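Local coordinates for ABC transporter, periplasmic substrate-binding protein (Thermotoga maritima, PDB 2HPG) that probably captures a solute in the periplasm and delivers it to the membrane partner of a tripartite ATP-independent (TRAP) transporter, at residues Y9-G14 / E231-D236; V81-V86 / Q118-E123; F135-G140 / I258-K263. All coordinates share one frame; numbering follows the deposited sequence.

Contact 1. Residues Y9-G14 / E231-D236; sequences YTLRFG and EIVSAD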
loop_
_atom_site.group_PDB
_atom_site.type_symbol
_atom_site.label_atom_id
_atom_site.label_comp_id
_atom_site.label_asym_id
_atom_site.label_seq_id
_atom_site.Cartn_x
_atom_site.Cartn_y
_atom_site.Cartn_z
ATOM N N TYR A 9 -7.268 -27.084 -7.371
ATOM C CA TYR A 9 -6.486 -26.256 -6.472
ATOM C C TYR A 9 -7.393 -25.160 -5.953
ATOM O O TYR A 9 -8.176 -24.598 -6.712
ATOM C CB TYR A 9 -5.318 -25.621 -7.209
ATOM C CG TYR A 9 -4.443 -26.586 -7.973
ATOM C CD1 TYR A 9 -3.368 -27.199 -7.360
ATOM C CD2 TYR A 9 -4.674 -26.856 -9.317
ATOM C CE1 TYR A 9 -2.551 -28.067 -8.049
ATOM C CE2 TYR A 9 -3.859 -27.719 -10.020
ATOM C CZ TYR A 9 -2.796 -28.329 -9.373
ATOM O OH TYR A 9 -1.963 -29.201 -10.048
ATOM N N THR A 10 -7.314 -24.878 -4.658
ATOM C CA THR A 10 -8.082 -23.791 -4.064
ATOM C C THR A 10 -7.111 -22.873 -3.327
ATOM O O THR A 10 -6.224 -23.351 -2.604
ATOM C CB THR A 10 -9.182 -24.310 -3.135
ATOM O OG1 THR A 10 -10.091 -25.105 -3.897
ATOM C CG2 THR A 10 -9.968 -23.161 -2.523
ATOM N N LEU A 11 -7.238 -21.567 -3.593
ATOM C CA LEU A 11 -6.438 -20.525 -2.937
ATOM C C LEU A 11 -7.395 -19.653 -2.131
ATOM O O LEU A 11 -8.385 -19.174 -2.673
ATOM C CB LEU A 11 -5.708 -19.653 -3.977
ATOM C CG LEU A 11 -4.861 -18.496 -3.411
ATOM C CD1 LEU A 11 -3.724 -19.004 -2.531
ATOM C CD2 LEU A 11 -4.310 -17.610 -4.554
ATOM N N ARG A 12 -7.092 -19.440 -0.850
ATOM C CA ARG A 12 -7.839 -18.494 -0.017
ATOM C C ARG A 12 -7.012 -17.228 0.193
ATOM O O ARG A 12 -5.957 -17.263 0.811
ATOM C CB ARG A 12 -8.208 -19.153 1.303
ATOM C CG ARG A 12 -8.942 -20.445 1.042
ATOM C CD ARG A 12 -9.640 -21.049 2.248
ATOM N NE ARG A 12 -10.410 -22.207 1.798
ATOM C CZ ARG A 12 -9.895 -23.388 1.471
ATOM N NH1 ARG A 12 -8.585 -23.636 1.561
ATOM N NH2 ARG A 12 -10.697 -24.340 1.046
ATOM N N PHE A 13 -7.504 -16.115 -0.337
ATOM C CA PHE A 13 -6.729 -14.890 -0.400
ATOM C C PHE A 13 -7.354 -13.829 0.471
ATOM O O PHE A 13 -8.476 -13.427 0.208
ATOM C CB PHE A 13 -6.666 -14.399 -1.836
ATOM C CG PHE A 13 -5.528 -13.456 -2.087
ATOM C CD1 PHE A 13 -4.300 -13.935 -2.491
ATOM C CD2 PHE A 13 -5.686 -12.098 -1.903
ATOM C CE1 PHE A 13 -3.238 -13.078 -2.711
ATOM C CE2 PHE A 13 -4.628 -11.240 -2.115
ATOM C CZ PHE A 13 -3.403 -11.735 -2.524
ATOM N N GLY A 14 -6.620 -13.351 1.478
ATOM C CA GLY A 14 -7.203 -12.466 2.475
ATOM C C GLY A 14 -6.660 -11.053 2.580
ATOM O O GLY A 14 -5.717 -10.659 1.895
ATOM N N GLU A 231 1.180 -8.470 -3.248
ATOM C CA GLU A 231 0.229 -9.569 -3.229
ATOM C C GLU A 231 1.039 -10.852 -3.178
ATOM O O GLU A 231 1.769 -11.161 -4.115
ATOM C CB GLU A 231 -0.665 -9.505 -4.470
ATOM C CG GLU A 231 -1.291 -8.131 -4.717
ATOM C CD GLU A 231 -2.106 -7.627 -3.540
ATOM O OE1 GLU A 231 -2.762 -8.476 -2.924
ATOM O OE2 GLU A 231 -2.085 -6.393 -3.235
ATOM N N ILE A 232 0.961 -11.557 -2.050
ATOM C CA ILE A 232 1.837 -12.698 -1.799
ATOM C C ILE A 232 1.070 -14.009 -1.664
ATOM O O ILE A 232 -0.100 -14.009 -1.278
ATOM C CB ILE A 232 2.746 -12.470 -0.552
ATOM C CG1 ILE A 232 1.924 -12.387 0.744
ATOM C CG2 ILE A 232 3.578 -11.203 -0.734
ATOM C CD1 ILE A 232 2.766 -12.344 2.010
ATOM N N VAL A 233 1.734 -15.103 -2.041
ATOM C CA VAL A 233 1.282 -16.474 -1.775
ATOM C C VAL A 233 2.468 -17.325 -1.305
ATOM O O VAL A 233 3.616 -16.890 -1.374
ATOM C CB VAL A 233 0.629 -17.174 -3.006
ATOM C CG1 VAL A 233 -0.696 -16.520 -3.391
ATOM C CG2 VAL A 233 1.590 -17.241 -4.217
ATOM N N SER A 234 2.178 -18.525 -0.800
ATOM C CA SER A 234 3.213 -19.499 -0.459
ATOM C C SER A 234 3.997 -19.893 -1.695
ATOM O O SER A 234 3.406 -20.298 -2.699
ATOM C CB SER A 234 2.595 -20.769 0.138
ATOM O OG SER A 234 3.587 -21.761 0.295
ATOM N N ALA A 235 5.325 -19.790 -1.620
ATOM C CA ALA A 235 6.186 -20.227 -2.730
ATOM C C ALA A 235 6.017 -21.727 -2.984
ATOM O O ALA A 235 5.949 -22.156 -4.145
ATOM C CB ALA A 235 7.639 -19.890 -2.440
ATOM N N ASP A 236 5.924 -22.511 -1.904
ATOM C CA ASP A 236 5.726 -23.971 -1.994
ATOM C C ASP A 236 4.444 -24.329 -2.722
ATOM O O ASP A 236 4.461 -25.159 -3.610
ATOM C CB ASP A 236 5.693 -24.620 -0.610
ATOM C CG ASP A 236 7.057 -24.666 0.050
ATOM O OD1 ASP A 236 8.094 -24.676 -0.663
ATOM O OD2 ASP A 236 7.087 -24.690 1.301
#
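Phe-13 points the edge of its ring at the carboxylate of Glu-231: OE1 lies in the ring plane, 3.3 Å from Phe-13 CZ. The two side chains cross at about a right angle, with ring and carboxylate planes 36° apart. A chi1 of -160° puts CG of Phe-13 anti to its backbone N, beside the carbonyl carbon. Val-233 CG1 also sits near the ring plane, 4.3 Å from CE1. Ile-232 O approaches CE1 obliquely at 3.6 Å. Two residues earlier, Leu-11 crosses Val-233 at about a right angle, and both its methyls meet Val-233 CG1, the nearer being CD2 at 3.9 Å. The axes of strands 9-14 and 231-234 come no nearer than 8.9 Å, with directions 143° apart, too far for direct pairing; strand 68-73 pairs with each of them, consistent with these side chains meeting over a strand that lies between. Helix 22-37 adds Phe-27 and Trp-30 to the surroundings of Phe-13. An alanine at Phe-13 would probably open a gap beside Val-233 CG1 and deprive Glu-231 OE1 of its aromatic edge. The chemistry is thus mostly apolar, with two oxygens approaching the ring, Ile-232 O obliquely and Glu-231 OE1 at the edge, where the slight positive polarity of the ring C-H groups would be expected to suit a carboxylate oxygen.

Contact 2. Residues V81-V86 / Q118-E123; sequences VKDIGV and QKWLKE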
loop_
_atom_site.group_PDB
_atom_site.type_symbol
_atom_site.label_atom_id
_atom_site.label_comp_id
_atom_site.label_asym_id
_atom_site.label_seq_id
_atom_site.Cartn_x
_atom_site.Cartn_y
_atom_site.Cartn_z
ATOM N N VAL A 81 13.248 -9.261 4.137
ATOM C CA VAL A 81 14.350 -8.766 3.307
ATOM C C VAL A 81 14.365 -7.237 3.423
ATOM O O VAL A 81 13.583 -6.557 2.768
ATOM C CB VAL A 81 14.207 -9.207 1.836
ATOM C CG1 VAL A 81 15.212 -8.454 0.935
ATOM C CG2 VAL A 81 14.393 -10.711 1.702
ATOM N N LYS A 82 15.249 -6.718 4.271
ATOM C CA LYS A 82 15.198 -5.323 4.720
ATOM C C LYS A 82 14.962 -4.301 3.616
ATOM O O LYS A 82 14.104 -3.424 3.755
ATOM C CB LYS A 82 16.475 -4.938 5.467
ATOM C CG LYS A 82 16.634 -3.419 5.680
ATOM C CD LYS A 82 17.928 -3.024 6.399
ATOM C CE LYS A 82 18.973 -2.521 5.414
ATOM N NZ LYS A 82 20.060 -1.767 6.102
ATOM N N ASP A 83 15.728 -4.410 2.537
ATOM C CA ASP A 83 15.790 -3.365 1.531
ATOM C C ASP A 83 14.509 -3.132 0.750
ATOM O O ASP A 83 14.280 -2.018 0.268
ATOM C CB ASP A 83 16.903 -3.654 0.522
ATOM C CG ASP A 83 18.279 -3.403 1.075
ATOM O OD1 ASP A 83 18.422 -2.966 2.236
ATOM O OD2 ASP A 83 19.238 -3.645 0.313
ATOM N N ILE A 84 13.686 -4.161 0.597
ATOM C CA ILE A 84 12.432 -4.015 -0.159
ATOM C C ILE A 84 11.484 -3.005 0.523
ATOM O O ILE A 84 10.609 -2.425 -0.122
ATOM C CB ILE A 84 11.729 -5.379 -0.368
ATOM C CG1 ILE A 84 10.662 -5.283 -1.472
ATOM C CG2 ILE A 84 11.121 -5.894 0.926
ATOM C CD1 ILE A 84 10.158 -6.631 -1.938
ATOM N N GLY A 85 11.696 -2.818 1.821
ATOM C CA GLY A 85 11.006 -1.838 2.653
ATOM C C GLY A 85 11.168 -0.381 2.249
ATOM O O GLY A 85 10.389 0.474 2.685
ATOM N N VAL A 86 12.144 -0.096 1.391
ATOM C CA VAL A 86 12.309 1.241 0.836
ATOM C C VAL A 86 11.034 1.729 0.101
ATOM O O VAL A 86 10.781 2.944 0.022
ATOM C CB VAL A 86 13.563 1.321 -0.109
ATOM C CG1 VAL A 86 13.289 0.658 -1.415
ATOM C CG2 VAL A 86 13.989 2.795 -0.300
ATOM N N GLN A 118 14.451 -8.138 -8.725
ATOM C CA GLN A 118 14.472 -9.582 -8.954
ATOM C C GLN A 118 15.299 -10.312 -7.893
ATOM O O GLN A 118 14.919 -11.402 -7.442
ATOM C CB GLN A 118 14.943 -9.903 -10.363
ATOM C CG GLN A 118 13.853 -9.655 -11.395
ATOM C CD GLN A 118 14.394 -9.543 -12.801
ATOM O OE1 GLN A 118 15.590 -9.768 -13.048
ATOM N NE2 GLN A 118 13.522 -9.180 -13.738
ATOM N N LYS A 119 16.398 -9.701 -7.463
ATOM C CA LYS A 119 17.179 -10.257 -6.372
ATOM C C LYS A 119 16.337 -10.370 -5.103
ATOM O O LYS A 119 16.193 -11.452 -4.541
ATOM C CB LYS A 119 18.422 -9.417 -6.082
ATOM C CG LYS A 119 19.203 -9.903 -4.867
ATOM C CD LYS A 119 20.460 -9.102 -4.621
ATOM C CE LYS A 119 20.153 -7.804 -3.886
ATOM N NZ LYS A 119 21.342 -6.894 -3.800
ATOM N N TRP A 120 15.781 -9.249 -4.652
ATOM C CA TRP A 120 15.003 -9.222 -3.405
ATOM C C TRP A 120 13.879 -10.238 -3.412
ATOM O O TRP A 120 13.586 -10.822 -2.380
ATOM C CB TRP A 120 14.375 -7.841 -3.179
ATOM C CG TRP A 120 15.346 -6.741 -2.950
ATOM C CD1 TRP A 120 16.611 -6.855 -2.469
ATOM C CD2 TRP A 120 15.114 -5.341 -3.150
ATOM N NE1 TRP A 120 17.193 -5.618 -2.375
ATOM C CE2 TRP A 120 16.296 -4.669 -2.787
ATOM C CE3 TRP A 120 14.029 -4.596 -3.611
ATOM C CZ2 TRP A 120 16.427 -3.275 -2.873
ATOM C CZ3 TRP A 120 14.151 -3.217 -3.695
ATOM C CH2 TRP A 120 15.341 -2.570 -3.319
ATOM N N LEU A 121 13.239 -10.419 -4.569
ATOM C CA LEU A 121 12.099 -11.320 -4.693
ATOM C C LEU A 121 12.526 -12.779 -4.651
ATOM O O LEU A 121 11.758 -13.641 -4.225
ATOM C CB LEU A 121 11.324 -11.047 -5.983
ATOM C CG LEU A 121 10.687 -9.663 -6.088
ATOM C CD1 LEU A 121 9.924 -9.527 -7.412
ATOM C CD2 LEU A 121 9.798 -9.375 -4.877
ATOM N N LYS A 122 13.741 -13.047 -5.119
ATOM C CA LYS A 122 14.321 -14.379 -5.050
ATOM C C LYS A 122 14.717 -14.720 -3.621
ATOM O O LYS A 122 14.580 -15.865 -3.216
ATOM C CB LYS A 122 15.551 -14.465 -5.949
ATOM C CG LYS A 122 16.107 -15.866 -6.105
ATOM C CD LYS A 122 17.140 -15.905 -7.225
ATOM C CE LYS A 122 17.730 -17.289 -7.435
ATOM N NZ LYS A 122 18.636 -17.294 -8.623
ATOM N N GLU A 123 15.213 -13.732 -2.873
ATOM C CA GLU A 123 15.534 -13.895 -1.450
ATOM C C GLU A 123 14.285 -14.118 -0.604
ATOM O O GLU A 123 14.318 -14.884 0.349
ATOM C CB GLU A 123 16.292 -12.679 -0.907
ATOM C CG GLU A 123 17.665 -12.476 -1.546
ATOM C CD GLU A 123 18.374 -11.170 -1.150
ATOM O OE1 GLU A 123 17.830 -10.361 -0.359
ATOM O OE2 GLU A 123 19.507 -10.964 -1.647
HETATM O O HOH W 1 19.928 -4.769 -2.148
#
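A short 3-10 segment, 82-86, in the loop between helices 74-77 and 92-95, is laid over the indole of Trp-120 on helix 115-128. The evidence for a face-on meeting is a CH-pi contact: Ile-84 CA stands 4.2 Å from the centroid of the six-membered ring, 23° off its normal. Asp-83 CB covers the same face nearer the rim, 3.4 Å from Trp-120 CZ2, and Asp-83 O also lies above it while accepting the 3-10 bond from Val-86 N. In Trp-120, chi1 of -65° sets CG anti to the carbonyl carbon, and chi2 of -25° turns the ring.

The polar end is settled through a single water. It lies at the indole edge, in the ring plane, and accepts from Trp-120 NE1 at 2.9 Å. The same water accepts from Lys-119 NZ and donates to Asp-83 OD2, the latter at 2.8 Å. It thus bridges Asp-83 and Lys-119, whose charged atoms OD2 and NZ are 5.6 Å apart and not in contact; this donation and acceptance fit their opposite charges.

On the flanks the packing is mostly apolar. Val-81 CG1 approaches Trp-120 CD1 obliquely. Val-81 also crosses Glu-123 at about a right angle, with CG1 3.5 Å from OE1 and CG2 3.8 Å from CB. Ile-84 CD1 meets Leu-121 CD2 at 4.0 Å, again nearly at right angles. Helix 308-318 closes in from outside, bringing Ala-310 to Asp-83 and Val-86, and Leu-314 to Trp-120. Altogether 339 Å² is buried. This is loop-on-helix packing in the solute-binding protein fold: a tryptophan lies against the backbone of a 3-10 turn, with its N-H joined to an acidic residue of that turn by water.

Contact 3. Residues F135-G140 / I258-K263; sequences FYWVQG and IEVSLK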
loop_
_atom_site.group_PDB
_atom_site.type_symbol
_atom_site.label_atom_id
_atom_site.label_comp_id
_atom_site.label_asym_id
_atom_site.label_seq_id
_atom_site.Cartn_x
_atom_site.Cartn_y
_atom_site.Cartn_z
ATOM N N PHE A 135 2.967 -6.413 -7.383
ATOM C CA PHE A 135 2.906 -5.165 -6.615
ATOM C C PHE A 135 2.363 -3.979 -7.423
ATOM O O PHE A 135 2.664 -2.836 -7.110
ATOM C CB PHE A 135 4.258 -4.836 -5.941
ATOM C CG PHE A 135 5.419 -4.659 -6.900
ATOM C CD1 PHE A 135 5.673 -3.416 -7.504
ATOM C CD2 PHE A 135 6.292 -5.720 -7.159
ATOM C CE1 PHE A 135 6.741 -3.246 -8.365
ATOM C CE2 PHE A 135 7.379 -5.565 -8.041
ATOM C CZ PHE A 135 7.602 -4.323 -8.646
ATOM N N TYR A 136 1.538 -4.251 -8.438
ATOM C CA TYR A 136 0.856 -3.217 -9.206
ATOM C C TYR A 136 -0.509 -2.884 -8.625
ATOM O O TYR A 136 -1.481 -2.643 -9.366
ATOM C CB TYR A 136 0.648 -3.679 -10.644
ATOM C CG TYR A 136 1.913 -3.981 -11.431
ATOM C CD1 TYR A 136 3.163 -3.562 -11.013
ATOM C CD2 TYR A 136 1.831 -4.656 -12.645
ATOM C CE1 TYR A 136 4.292 -3.853 -11.756
ATOM C CE2 TYR A 136 2.956 -4.938 -13.386
ATOM C CZ TYR A 136 4.171 -4.546 -12.946
ATOM O OH TYR A 136 5.274 -4.858 -13.720
ATOM N N TRP A 137 -0.579 -2.856 -7.297
ATOM C CA TRP A 137 -1.829 -2.641 -6.577
ATOM C C TRP A 137 -1.594 -1.422 -5.731
ATOM O O TRP A 137 -0.808 -1.456 -4.796
ATOM C CB TRP A 137 -2.178 -3.869 -5.725
ATOM C CG TRP A 137 -2.677 -4.993 -6.575
ATOM C CD1 TRP A 137 -1.939 -5.786 -7.404
ATOM C CD2 TRP A 137 -4.035 -5.426 -6.710
ATOM N NE1 TRP A 137 -2.759 -6.672 -8.060
ATOM C CE2 TRP A 137 -4.050 -6.476 -7.640
ATOM C CE3 TRP A 137 -5.242 -5.018 -6.136
ATOM C CZ2 TRP A 137 -5.235 -7.139 -8.005
ATOM C CZ3 TRP A 137 -6.411 -5.675 -6.498
ATOM C CH2 TRP A 137 -6.396 -6.723 -7.418
ATOM N N VAL A 138 -2.245 -0.326 -6.101
ATOM C CA VAL A 138 -1.961 0.970 -5.507
ATOM C C VAL A 138 -3.246 1.564 -4.923
ATOM O O VAL A 138 -4.282 1.598 -5.580
ATOM C CB VAL A 138 -1.285 1.880 -6.580
ATOM C CG1 VAL A 138 -1.362 3.325 -6.233
ATOM C CG2 VAL A 138 0.188 1.437 -6.762
ATOM N N GLN A 139 -3.181 1.986 -3.657
ATOM C CA GLN A 139 -4.349 2.572 -3.004
ATOM C C GLN A 139 -4.407 4.082 -3.178
ATOM O O GLN A 139 -5.429 4.702 -2.891
ATOM C CB GLN A 139 -4.360 2.211 -1.529
ATOM C CG GLN A 139 -4.918 0.836 -1.253
ATOM C CD GLN A 139 -4.978 0.546 0.205
ATOM O OE1 GLN A 139 -5.612 1.285 0.951
ATOM N NE2 GLN A 139 -4.298 -0.513 0.636
ATOM N N GLY A 140 -3.318 4.687 -3.652
ATOM C CA GLY A 140 -3.298 6.112 -3.910
ATOM C C GLY A 140 -2.454 6.877 -2.923
ATOM O O GLY A 140 -1.870 6.287 -2.015
ATOM N N ILE A 258 -3.113 -3.122 -12.168
ATOM C CA ILE A 258 -2.959 -1.923 -12.997
ATOM C C ILE A 258 -4.327 -1.235 -13.155
ATOM O O ILE A 258 -4.473 -0.024 -13.042
ATOM C CB ILE A 258 -2.461 -2.275 -14.435
ATOM C CG1 ILE A 258 -1.008 -2.804 -14.449
ATOM C CG2 ILE A 258 -2.588 -1.041 -15.343
ATOM C CD1 ILE A 258 -0.625 -3.657 -15.724
ATOM N N GLU A 259 -5.324 -2.034 -13.483
ATOM C CA GLU A 259 -6.666 -1.490 -13.746
ATOM C C GLU A 259 -7.261 -0.748 -12.542
ATOM O O GLU A 259 -7.750 0.383 -12.685
ATOM C CB GLU A 259 -7.599 -2.620 -14.174
ATOM C CG GLU A 259 -8.998 -2.201 -14.566
ATOM C CD GLU A 259 -9.934 -3.393 -14.806
ATOM O OE1 GLU A 259 -9.497 -4.559 -14.662
ATOM O OE2 GLU A 259 -11.122 -3.164 -15.140
ATOM N N VAL A 260 -7.262 -1.373 -11.368
ATOM C CA VAL A 260 -7.860 -0.702 -10.200
ATOM C C VAL A 260 -6.978 0.454 -9.699
ATOM O O VAL A 260 -7.483 1.462 -9.253
ATOM C CB VAL A 260 -8.231 -1.695 -9.074
ATOM C CG1 VAL A 260 -6.991 -2.283 -8.396
ATOM C CG2 VAL A 260 -9.193 -1.014 -8.064
ATOM N N SER A 261 -5.663 0.335 -9.812
ATOM C CA SER A 261 -4.753 1.418 -9.428
ATOM C C SER A 261 -5.023 2.726 -10.162
ATOM O O SER A 261 -5.029 3.806 -9.566
ATOM C CB SER A 261 -3.317 0.998 -9.698
ATOM O OG SER A 261 -2.974 -0.140 -8.946
ATOM N N LEU A 262 -5.265 2.631 -11.458
ATOM C CA LEU A 262 -5.541 3.809 -12.274
ATOM C C LEU A 262 -6.922 4.353 -12.020
ATOM O O LEU A 262 -7.105 5.553 -12.060
ATOM C CB LEU A 262 -5.407 3.486 -13.750
ATOM C CG LEU A 262 -3.960 3.332 -14.215
ATOM C CD1 LEU A 262 -3.964 2.639 -15.549
ATOM C CD2 LEU A 262 -3.275 4.662 -14.319
ATOM N N LYS A 263 -7.904 3.479 -11.801
ATOM C CA LYS A 263 -9.254 3.934 -11.450
ATOM C C LYS A 263 -9.240 4.683 -10.117
ATOM O O LYS A 263 -9.839 5.749 -9.970
ATOM C CB LYS A 263 -10.223 2.754 -11.376
ATOM C CG LYS A 263 -11.699 3.143 -11.482
ATOM C CD LYS A 263 -12.646 1.987 -11.169
ATOM C CE LYS A 263 -14.099 2.364 -11.555
ATOM N NZ LYS A 263 -15.137 1.444 -10.999
#
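Ser-261 meets the backbone of strand 130-146 with its hydroxyl: Val-138 N donates to OG at 2.9 Å, along a bent path with an N-H...O angle of 134°. OG is anti to the carbonyl carbon of Ser-261 (chi1 -61°), beside the backbone N, and also bonds to Gly-257 O in the preceding turn of the helix. Tyr-136 O lies near OG as well, but its position is less certain, and because the single hydroxyl proton has Gly-257 O as another acceptor, a bond to Tyr-136 O is not settled. The small serine is matched by a close approach of the two backbones, with Val-138 CA and Ser-261 CA 4.8 Å apart, and Val-138 CB packs 3.5 Å from OG.

Apolar pairs continue the contact. Tyr-136 and Ile-258 run side by side and point the same way, CD2 of the tyrosine 3.8 Å from CG1 of the isoleucine, in one of two conformers of Ile-258, so the pair is less certain. Val-260 instead crosses Trp-137 at about a right angle, its CG1 coming obliquely to CZ3 at 3.9 Å.

Further out, the indole of Trp-137 is anchored by NE1 bonding to Met-253 O on the same long helix; it stacks with Phe-27 and meets Tyr-23 edge-to-face. The strand is set by backbone bonds between Trp-137 and Asn-229 and between Gln-139 and Leu-227. Val-138 O is buried here without a partner in the model.

Strand and helix segments run nearly parallel, 22° apart with axes 6.7 Å from each other. The long helix 243-278 thus lies against a long strand of the central sheet, consistent with the extended helix and strands that link the two lobes in TRAP solute-binding proteins.

Contacts 1 and 3 are joined directly: Glu-231 OE2 lies 3.5 Å from Trp-137 CB, although the centres of the two contacts are about 20 Å apart. The join follows the sheet, since strands 218-234 and 130-146 are antiparallel neighbours in it, and Phe-27 of helix 22-37 meets Phe-13 of one contact and Trp-137 of the other. Contact 2 stands apart, its centre about 19 Å from that of contact 1 and about 21 Å from that of contact 3, with nearest atoms about 8 and 5 Å away. Its helix 115-128 nevertheless leads by chain order into strand 130-146. Along the chain, contact 2 is nested within the span closed by contact 1, whereas contacts 1 and 3 interlock.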